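Local structure of chitin oligosaccharide binding protein NagB2 (Paenibacillus sp. FPU-7, 7EHU) at residues Val75-Lys80 and Lys395-Leu400; Glu218-Gly223 and Lys423-Ala428; Glu401-Glu406 and Gly410-Glu415. The protein binds chitin oligosaccharides such as N,N'-diacetylchitobiose and N,N',N''-triacetylchitotriose, probably as the extracellular solute-binding component of a sugar uptake system. All coordinates share one frame; numbering follows the deposited sequence. Where two conformers were deposited one is given.

Contact 1: residues Val75-Lys80 and Lys395-Leu400; sequences VNRDVK and KVKVTL. With NAG (2-acetamido-2-deoxy-beta-D-glucopyranose), chain B.
The ammonium nitrogen NZ of Lys397 donates to OD2 of Asp78 at 2.7 Å, a salt bridge that uses the syn lone pair of the carboxylate, on the side of OD1. The two side chains meet from opposite directions. Lys397 leaves its helix with CG anti to the backbone N and bends at chi3 (79°), which brings NZ to the Asp78 carboxylate and over the Arg77 guanidinium. OD2 of Asp78 is also 3.5 Å from CE of Lys397. The same NZ sits 3.1 Å above one face of the Arg77 guanidinium, displaced toward its rim; NZ and NE of Arg77 are both donors and do not bond. The acids around them probably offset the two neighbouring positive charges: Asp78 pairs with Lys397, and Arg77 is salt-bridged through NE to Asp101 and through NH2 to Asp389. Helices 73-86 and 394-408 thus meet beside the glycan pocket of this periplasmic-binding-protein-type fold, a pocket to which Arg77 belongs. The extended chain of Arg77, straight from CG to NE, carries the guanidinium to the N-acetylglucosamine; O3 of the sugar, 3.0 Å from NH1 of Arg77, lies at the guanidinium edge, near its plane. The Arg77 CD is 3.7 Å from the acetamido O7. With an alanine at Asp78, the Lys397 ammonium is likely to lose its carboxylate mate and be freer to turn, though still beside Arg77. Phe97 makes a cation-pi contact with Arg77, and Asp389 and Ser315 hydrogen-bond the sugar itself.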
# COMPACT_ATOMS: atom_id res chain seq x y z
N VAL A 75 -6.32 -11.49 -3.08
CA VAL A 75 -6.55 -12.61 -3.98
C VAL A 75 -5.82 -12.37 -5.30
O VAL A 75 -5.14 -13.27 -5.81
CB VAL A 75 -8.06 -12.81 -4.20
CG1 VAL A 75 -8.34 -13.87 -5.25
CG2 VAL A 75 -8.76 -13.17 -2.88
N ASN A 76 -5.89 -11.15 -5.84
CA ASN A 76 -5.21 -10.90 -7.11
C ASN A 76 -3.70 -11.06 -6.95
O ASN A 76 -3.05 -11.78 -7.71
CB ASN A 76 -5.51 -9.51 -7.64
CG ASN A 76 -4.84 -9.27 -8.95
OD1 ASN A 76 -5.00 -10.09 -9.86
ND2 ASN A 76 -4.02 -8.22 -9.05
N ARG A 77 -3.11 -10.34 -5.98
CA ARG A 77 -1.66 -10.28 -5.90
C ARG A 77 -1.06 -11.63 -5.54
O ARG A 77 -0.04 -12.04 -6.11
CB ARG A 77 -1.23 -9.25 -4.87
CG ARG A 77 0.26 -8.99 -4.83
CD ARG A 77 0.63 -8.02 -3.77
NE ARG A 77 2.04 -7.71 -3.84
CZ ARG A 77 2.65 -6.82 -3.07
NH1 ARG A 77 1.95 -6.21 -2.12
NH2 ARG A 77 3.92 -6.53 -3.24
N ASP A 78 -1.67 -12.31 -4.59
CA ASP A 78 -1.04 -13.45 -3.95
C ASP A 78 -1.52 -14.78 -4.48
O ASP A 78 -0.87 -15.80 -4.22
CB ASP A 78 -1.23 -13.38 -2.43
CG ASP A 78 -0.65 -12.12 -1.84
OD1 ASP A 78 -1.12 -11.72 -0.78
OD2 ASP A 78 0.30 -11.58 -2.43
N VAL A 79 -2.63 -14.81 -5.22
CA VAL A 79 -3.17 -16.07 -5.72
C VAL A 79 -3.36 -16.02 -7.23
O VAL A 79 -2.72 -16.77 -7.97
CB VAL A 79 -4.48 -16.45 -4.99
CG1 VAL A 79 -5.02 -17.79 -5.50
CG2 VAL A 79 -4.26 -16.50 -3.47
N LYS A 80 -4.26 -15.15 -7.71
CA LYS A 80 -4.73 -15.23 -9.10
C LYS A 80 -3.66 -14.79 -10.09
O LYS A 80 -3.30 -15.54 -11.01
CB LYS A 80 -6.03 -14.45 -9.29
CG LYS A 80 -6.78 -14.83 -10.55
CD LYS A 80 -8.10 -14.09 -10.69
CE LYS A 80 -8.96 -14.68 -11.79
NZ LYS A 80 -10.25 -13.95 -11.97
N LYS A 395 7.13 -15.38 -1.06
CA LYS A 395 7.03 -16.38 -0.01
C LYS A 395 7.38 -15.82 1.37
O LYS A 395 6.77 -16.21 2.38
CB LYS A 395 7.96 -17.55 -0.33
CG LYS A 395 7.85 -18.57 0.73
CD LYS A 395 6.57 -19.31 0.84
CE LYS A 395 6.76 -20.30 2.00
NZ LYS A 395 7.81 -21.29 1.86
N VAL A 396 8.38 -14.94 1.43
CA VAL A 396 8.76 -14.31 2.69
C VAL A 396 7.62 -13.42 3.19
O VAL A 396 7.25 -13.46 4.37
CB VAL A 396 10.08 -13.53 2.51
CG1 VAL A 396 10.44 -12.74 3.77
CG2 VAL A 396 11.22 -14.46 2.11
N LYS A 397 7.04 -12.63 2.30
CA LYS A 397 5.92 -11.77 2.66
C LYS A 397 4.77 -12.57 3.25
O LYS A 397 4.23 -12.21 4.31
CB LYS A 397 5.43 -10.98 1.44
CG LYS A 397 4.30 -10.04 1.73
CD LYS A 397 3.66 -9.49 0.47
CE LYS A 397 2.71 -10.46 -0.18
NZ LYS A 397 2.08 -9.83 -1.36
N VAL A 398 4.33 -13.62 2.56
CA VAL A 398 3.18 -14.40 3.02
C VAL A 398 3.50 -15.07 4.35
O VAL A 398 2.64 -15.18 5.24
CB VAL A 398 2.76 -15.38 1.90
CG1 VAL A 398 1.67 -16.34 2.36
CG2 VAL A 398 2.28 -14.60 0.67
N THR A 399 4.74 -15.52 4.53
CA THR A 399 5.12 -16.10 5.81
C THR A 399 5.05 -15.06 6.92
O THR A 399 4.62 -15.38 8.04
CB THR A 399 6.52 -16.70 5.70
OG1 THR A 399 6.54 -17.71 4.68
CG2 THR A 399 6.95 -17.34 7.00
N LEU A 400 5.46 -13.82 6.66
CA LEU A 400 5.35 -12.80 7.69
C LEU A 400 3.89 -12.53 8.04
O LEU A 400 3.55 -12.36 9.22
CB LEU A 400 6.04 -11.50 7.28
CG LEU A 400 6.11 -10.45 8.39
CD1 LEU A 400 6.95 -10.92 9.58
CD2 LEU A 400 6.64 -9.14 7.85
C1 NAG B . -1.11 -2.29 -0.51
C2 NAG B . -0.62 -3.71 -0.41
C3 NAG B . 0.58 -3.81 0.54
C4 NAG B . 1.66 -2.81 0.13
C5 NAG B . 1.07 -1.41 0.01
C6 NAG B . 2.06 -0.38 -0.49
C7 NAG B . -2.15 -5.58 -0.82
C8 NAG B . -3.22 -6.47 -0.24
N2 NAG B . -1.67 -4.63 -0.01
O3 NAG B . 1.07 -5.14 0.50
O4 NAG B . 2.71 -2.76 1.08
O5 NAG B . -0.04 -1.43 -0.89
O6 NAG B . 2.55 -0.71 -1.78
O7 NAG B . -1.73 -5.73 -1.97

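Contact 2: residues Glu218-Gly223 and Lys423-Ala428; sequences EGFAKG and KVQDEA
Segment 218-223, at the C-terminal end of helix 214-219, comes closest to helix 414-430 at Ala221 and Gln425, whose CA atoms are 6.9 Å apart, and no hydrogen bond joins the two segments directly. Gln425 does most of the touching. A bend at chi2 (65°) lays its amide along the backbone of Phe220 and Ala221. CG of Gln425 rests 3.4 Å from the carbonyl O of Phe220, while OE1 packs against CB of Phe220 at 3.5 Å. On the amide's other branch, NE2 lies 3.7 Å from CA of Ala221. The polar ends are satisfied by residues around the contact: OE1 accepts from Trp227 NE1, and NE2 donates to Asn429 and Gln393. Asn429 also donates to the carbonyl O of Phe220, and the Phe220 ring stacks on Trp227, so Asn429 and Trp227 each contact both Phe220 and Gln425. Val396 of helix 394-408 also packs on Gln425. The 218-223 end closes in a Schellman motif, with Gly223 at positive phi as its C-prime residue, Thr224 N returning to Gly219 O and a weak bond from Gly223 N to Phe220 O: a helix C-terminus packed against the side of another helix.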
# COMPACT_ATOMS: atom_id res chain seq x y z
N GLU A 218 16.36 -3.67 3.63
CA GLU A 218 17.08 -3.78 2.37
C GLU A 218 17.99 -4.99 2.36
O GLU A 218 18.25 -5.58 1.30
CB GLU A 218 17.92 -2.52 2.13
CG GLU A 218 17.12 -1.24 1.96
CD GLU A 218 16.45 -1.08 0.60
OE1 GLU A 218 15.50 -0.26 0.53
OE2 GLU A 218 16.88 -1.73 -0.39
N GLY A 219 18.50 -5.38 3.52
CA GLY A 219 19.49 -6.43 3.61
C GLY A 219 18.94 -7.84 3.69
O GLY A 219 19.70 -8.78 3.43
N PHE A 220 17.66 -8.02 4.03
CA PHE A 220 17.15 -9.38 4.25
C PHE A 220 17.39 -10.26 3.02
O PHE A 220 17.91 -11.38 3.13
CB PHE A 220 15.66 -9.38 4.60
CG PHE A 220 15.30 -8.69 5.89
CD1 PHE A 220 16.14 -8.69 7.00
CD2 PHE A 220 14.07 -8.07 6.00
CE1 PHE A 220 15.76 -8.05 8.18
CE2 PHE A 220 13.69 -7.44 7.17
CZ PHE A 220 14.53 -7.44 8.26
N ALA A 221 16.99 -9.78 1.84
CA ALA A 221 17.12 -10.58 0.63
C ALA A 221 18.55 -10.62 0.09
O ALA A 221 18.84 -11.45 -0.78
CB ALA A 221 16.17 -10.08 -0.46
N LYS A 222 19.43 -9.76 0.58
CA LYS A 222 20.82 -9.73 0.15
C LYS A 222 21.72 -10.47 1.13
O LYS A 222 22.92 -10.61 0.87
CB LYS A 222 21.26 -8.27 -0.03
CG LYS A 222 20.28 -7.48 -0.91
CD LYS A 222 20.84 -6.19 -1.49
CE LYS A 222 19.87 -5.58 -2.49
NZ LYS A 222 19.69 -4.11 -2.25
N GLY A 223 21.15 -10.99 2.22
CA GLY A 223 21.89 -11.74 3.21
C GLY A 223 22.79 -10.91 4.09
O GLY A 223 23.60 -11.48 4.83
N LYS A 423 14.50 -18.44 8.71
CA LYS A 423 14.54 -19.74 8.04
C LYS A 423 13.97 -19.62 6.63
O LYS A 423 14.58 -20.09 5.66
CB LYS A 423 13.76 -20.77 8.87
CG LYS A 423 13.82 -22.19 8.33
CD LYS A 423 13.05 -23.16 9.23
CE LYS A 423 12.52 -24.38 8.46
NZ LYS A 423 13.21 -24.59 7.15
N VAL A 424 12.80 -18.98 6.48
CA VAL A 424 12.22 -18.82 5.15
C VAL A 424 13.07 -17.89 4.29
O VAL A 424 13.21 -18.10 3.08
CB VAL A 424 10.72 -18.44 5.16
CG1 VAL A 424 9.90 -19.49 5.91
CG2 VAL A 424 10.48 -17.04 5.73
N GLN A 425 13.66 -16.85 4.90
CA GLN A 425 14.49 -15.92 4.14
C GLN A 425 15.72 -16.61 3.59
O GLN A 425 16.11 -16.39 2.43
CB GLN A 425 14.93 -14.78 5.06
CG GLN A 425 15.66 -13.65 4.35
CD GLN A 425 14.75 -12.95 3.37
OE1 GLN A 425 13.85 -12.22 3.79
NE2 GLN A 425 14.96 -13.16 2.09
N ASP A 426 16.36 -17.45 4.41
CA ASP A 426 17.52 -18.22 3.95
C ASP A 426 17.14 -19.14 2.80
O ASP A 426 17.89 -19.25 1.83
CB ASP A 426 18.08 -19.05 5.11
CG ASP A 426 18.85 -18.22 6.12
OD1 ASP A 426 19.30 -17.12 5.79
OD2 ASP A 426 19.04 -18.72 7.25
N GLU A 427 15.99 -19.81 2.91
CA GLU A 427 15.51 -20.68 1.85
C GLU A 427 15.27 -19.90 0.57
O GLU A 427 15.67 -20.33 -0.52
CB GLU A 427 14.24 -21.42 2.30
CG GLU A 427 14.54 -22.52 3.31
CD GLU A 427 13.36 -22.93 4.19
OE1 GLU A 427 12.31 -22.26 4.20
OE2 GLU A 427 13.52 -23.95 4.91
N ALA A 428 14.66 -18.72 0.68
CA ALA A 428 14.36 -17.92 -0.50
C ALA A 428 15.64 -17.38 -1.13
O ALA A 428 15.72 -17.27 -2.35
CB ALA A 428 13.43 -16.77 -0.12

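Contact 3: residues Glu401-Glu406 and Gly410-Glu415; sequences EQSVQE and GQLTPE
The side chains of Glu406 and Gln411 cross at about a right angle, their carboxylate and amide planes 70° apart, and touch where NE2 of Gln411 comes 3.7 Å from CG of Glu406. Both chains are extended beyond CG. In Glu406 the first torsion (chi1 -69°) sets CG beside the backbone N and anti to the carbonyl carbon. Leu412 crosses Glu406 obliquely. Its CB sits 3.9 Å from CB of Glu406, and its CD2 methyl touches OE2 of Glu406 at 3.6 Å and CB of Ser403 at 3.8 Å. Leu412 thus packs CB and CD2 on Ser403 and Glu406; the Glu406 carboxylate is salt-bridged to Lys420. Ser403 OG also bonds to Lys420 as well as to the carbonyl O of Thr399, one turn back. On the backbone, the carbonyl O of Glu406 receives the Gln411 N-H at 2.9 Å, with the donor tilted 26° from the carbonyl plane, and a weak bond from Leu412 N. A water weakly links OE2 of Glu406 with the carbonyl O of Gln411. Gly410, at positive phi, ends the helix in a Schellman motif, and Thr413 is the N-cap of the next one, its OG1 taking Lys416 N. Together they make a short connection between two consecutive helices, a Schellman C-terminus followed by an N-cap, with helix 394-408 running into helix 414-430 through residues 409-413. Leu417 of helix 414-430 packs against Ser403 and Leu412, while Val404 turns to helices 197-212 and 230-244, and Pro414 and Glu415 lie against helix 230-244.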
# COMPACT_ATOMS: atom_id res chain seq x y z
N GLU A 401 3.01 -12.48 7.04
CA GLU A 401 1.58 -12.30 7.29
C GLU A 401 1.04 -13.35 8.25
O GLU A 401 0.36 -13.03 9.23
CB GLU A 401 0.80 -12.36 5.96
CG GLU A 401 1.09 -11.20 5.07
CD GLU A 401 0.55 -11.34 3.66
OE1 GLU A 401 -0.15 -12.35 3.36
OE2 GLU A 401 0.83 -10.45 2.83
N GLN A 402 1.31 -14.62 7.95
CA GLN A 402 0.88 -15.69 8.86
C GLN A 402 1.50 -15.52 10.23
O GLN A 402 0.84 -15.76 11.26
CB GLN A 402 1.34 -17.05 8.31
CG GLN A 402 0.67 -17.54 7.05
CD GLN A 402 -0.84 -17.45 7.09
OE1 GLN A 402 -1.45 -16.69 6.35
NE2 GLN A 402 -1.46 -18.27 7.95
N SER A 403 2.80 -15.20 10.27
CA SER A 403 3.52 -15.13 11.53
C SER A 403 3.01 -14.01 12.43
O SER A 403 2.90 -14.20 13.64
CB SER A 403 5.03 -15.00 11.30
OG SER A 403 5.54 -16.07 10.52
N VAL A 404 2.69 -12.84 11.85
CA VAL A 404 2.22 -11.75 12.71
C VAL A 404 0.81 -12.03 13.20
O VAL A 404 0.44 -11.62 14.31
CB VAL A 404 2.33 -10.35 12.06
CG1 VAL A 404 3.79 -9.97 11.79
CG2 VAL A 404 1.46 -10.21 10.78
N GLN A 405 0.00 -12.75 12.43
CA GLN A 405 -1.29 -13.19 12.94
C GLN A 405 -1.10 -14.14 14.11
O GLN A 405 -1.79 -14.03 15.14
CB GLN A 405 -2.09 -13.84 11.81
CG GLN A 405 -2.64 -12.85 10.79
CD GLN A 405 -3.31 -13.53 9.62
OE1 GLN A 405 -2.91 -14.62 9.20
NE2 GLN A 405 -4.35 -12.91 9.09
N GLU A 406 -0.15 -15.07 13.99
CA GLU A 406 0.18 -15.99 15.08
C GLU A 406 0.74 -15.25 16.27
O GLU A 406 0.42 -15.58 17.42
CB GLU A 406 1.17 -17.03 14.56
CG GLU A 406 0.55 -17.97 13.56
CD GLU A 406 1.56 -18.83 12.82
OE1 GLU A 406 1.15 -19.50 11.85
OE2 GLU A 406 2.76 -18.81 13.16
N GLY A 410 -0.89 -15.12 20.08
CA GLY A 410 -0.16 -15.77 21.16
C GLY A 410 0.42 -17.12 20.83
O GLY A 410 0.89 -17.82 21.74
N GLN A 411 0.40 -17.52 19.57
CA GLN A 411 0.91 -18.82 19.15
C GLN A 411 2.38 -18.78 18.80
O GLN A 411 3.00 -19.83 18.64
CB GLN A 411 0.11 -19.27 17.93
CG GLN A 411 -1.39 -19.27 18.18
CD GLN A 411 -2.15 -19.98 17.10
OE1 GLN A 411 -2.95 -20.87 17.37
NE2 GLN A 411 -1.93 -19.58 15.86
N LEU A 412 2.94 -17.58 18.68
CA LEU A 412 4.32 -17.38 18.31
C LEU A 412 4.83 -16.25 19.18
O LEU A 412 4.16 -15.22 19.32
CB LEU A 412 4.40 -17.00 16.83
CG LEU A 412 5.62 -17.37 16.01
CD1 LEU A 412 5.87 -18.86 15.99
CD2 LEU A 412 5.43 -16.86 14.59
N THR A 413 6.00 -16.43 19.78
CA THR A 413 6.62 -15.32 20.48
C THR A 413 7.40 -14.48 19.46
O THR A 413 7.69 -14.94 18.36
CB THR A 413 7.61 -15.85 21.49
OG1 THR A 413 8.61 -16.59 20.80
CG2 THR A 413 6.92 -16.78 22.52
N PRO A 414 7.76 -13.24 19.81
CA PRO A 414 8.61 -12.47 18.89
C PRO A 414 9.87 -13.22 18.50
O PRO A 414 10.29 -13.19 17.33
CB PRO A 414 8.94 -11.21 19.70
CG PRO A 414 7.76 -11.03 20.60
CD PRO A 414 7.36 -12.44 20.98
N GLU A 415 10.48 -13.90 19.46
CA GLU A 415 11.72 -14.61 19.20
C GLU A 415 11.51 -15.75 18.20
O GLU A 415 12.32 -15.95 17.28
CB GLU A 415 12.27 -15.15 20.53
CG GLU A 415 12.75 -14.08 21.52
CD GLU A 415 11.62 -13.29 22.21
OE1 GLU A 415 10.47 -13.78 22.28
OE2 GLU A 415 11.92 -12.20 22.73
O HOH W 1 2.24 -20.46 15.70

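From the N terminus, helix 73-86 waits more than 300 residues for its partner in contact 1, which closes against helix 394-408. Residues 218-223 open contact 2 within that span, and it closes on helix 414-430, so contacts 1 and 2 cross. Contact 3 lies in series after contact 1 and within the span of contact 2, closing the short turn between the two C-terminal helices. These helices therefore tie the glycan pocket, the end of helix 214-219 and each other together. Contacts 1 and 2 touch through Val396 and Thr399 against Val424, Gln425 and Ala428, whereas contacts 2 and 3 stay about 7 Å apart at their nearest atoms.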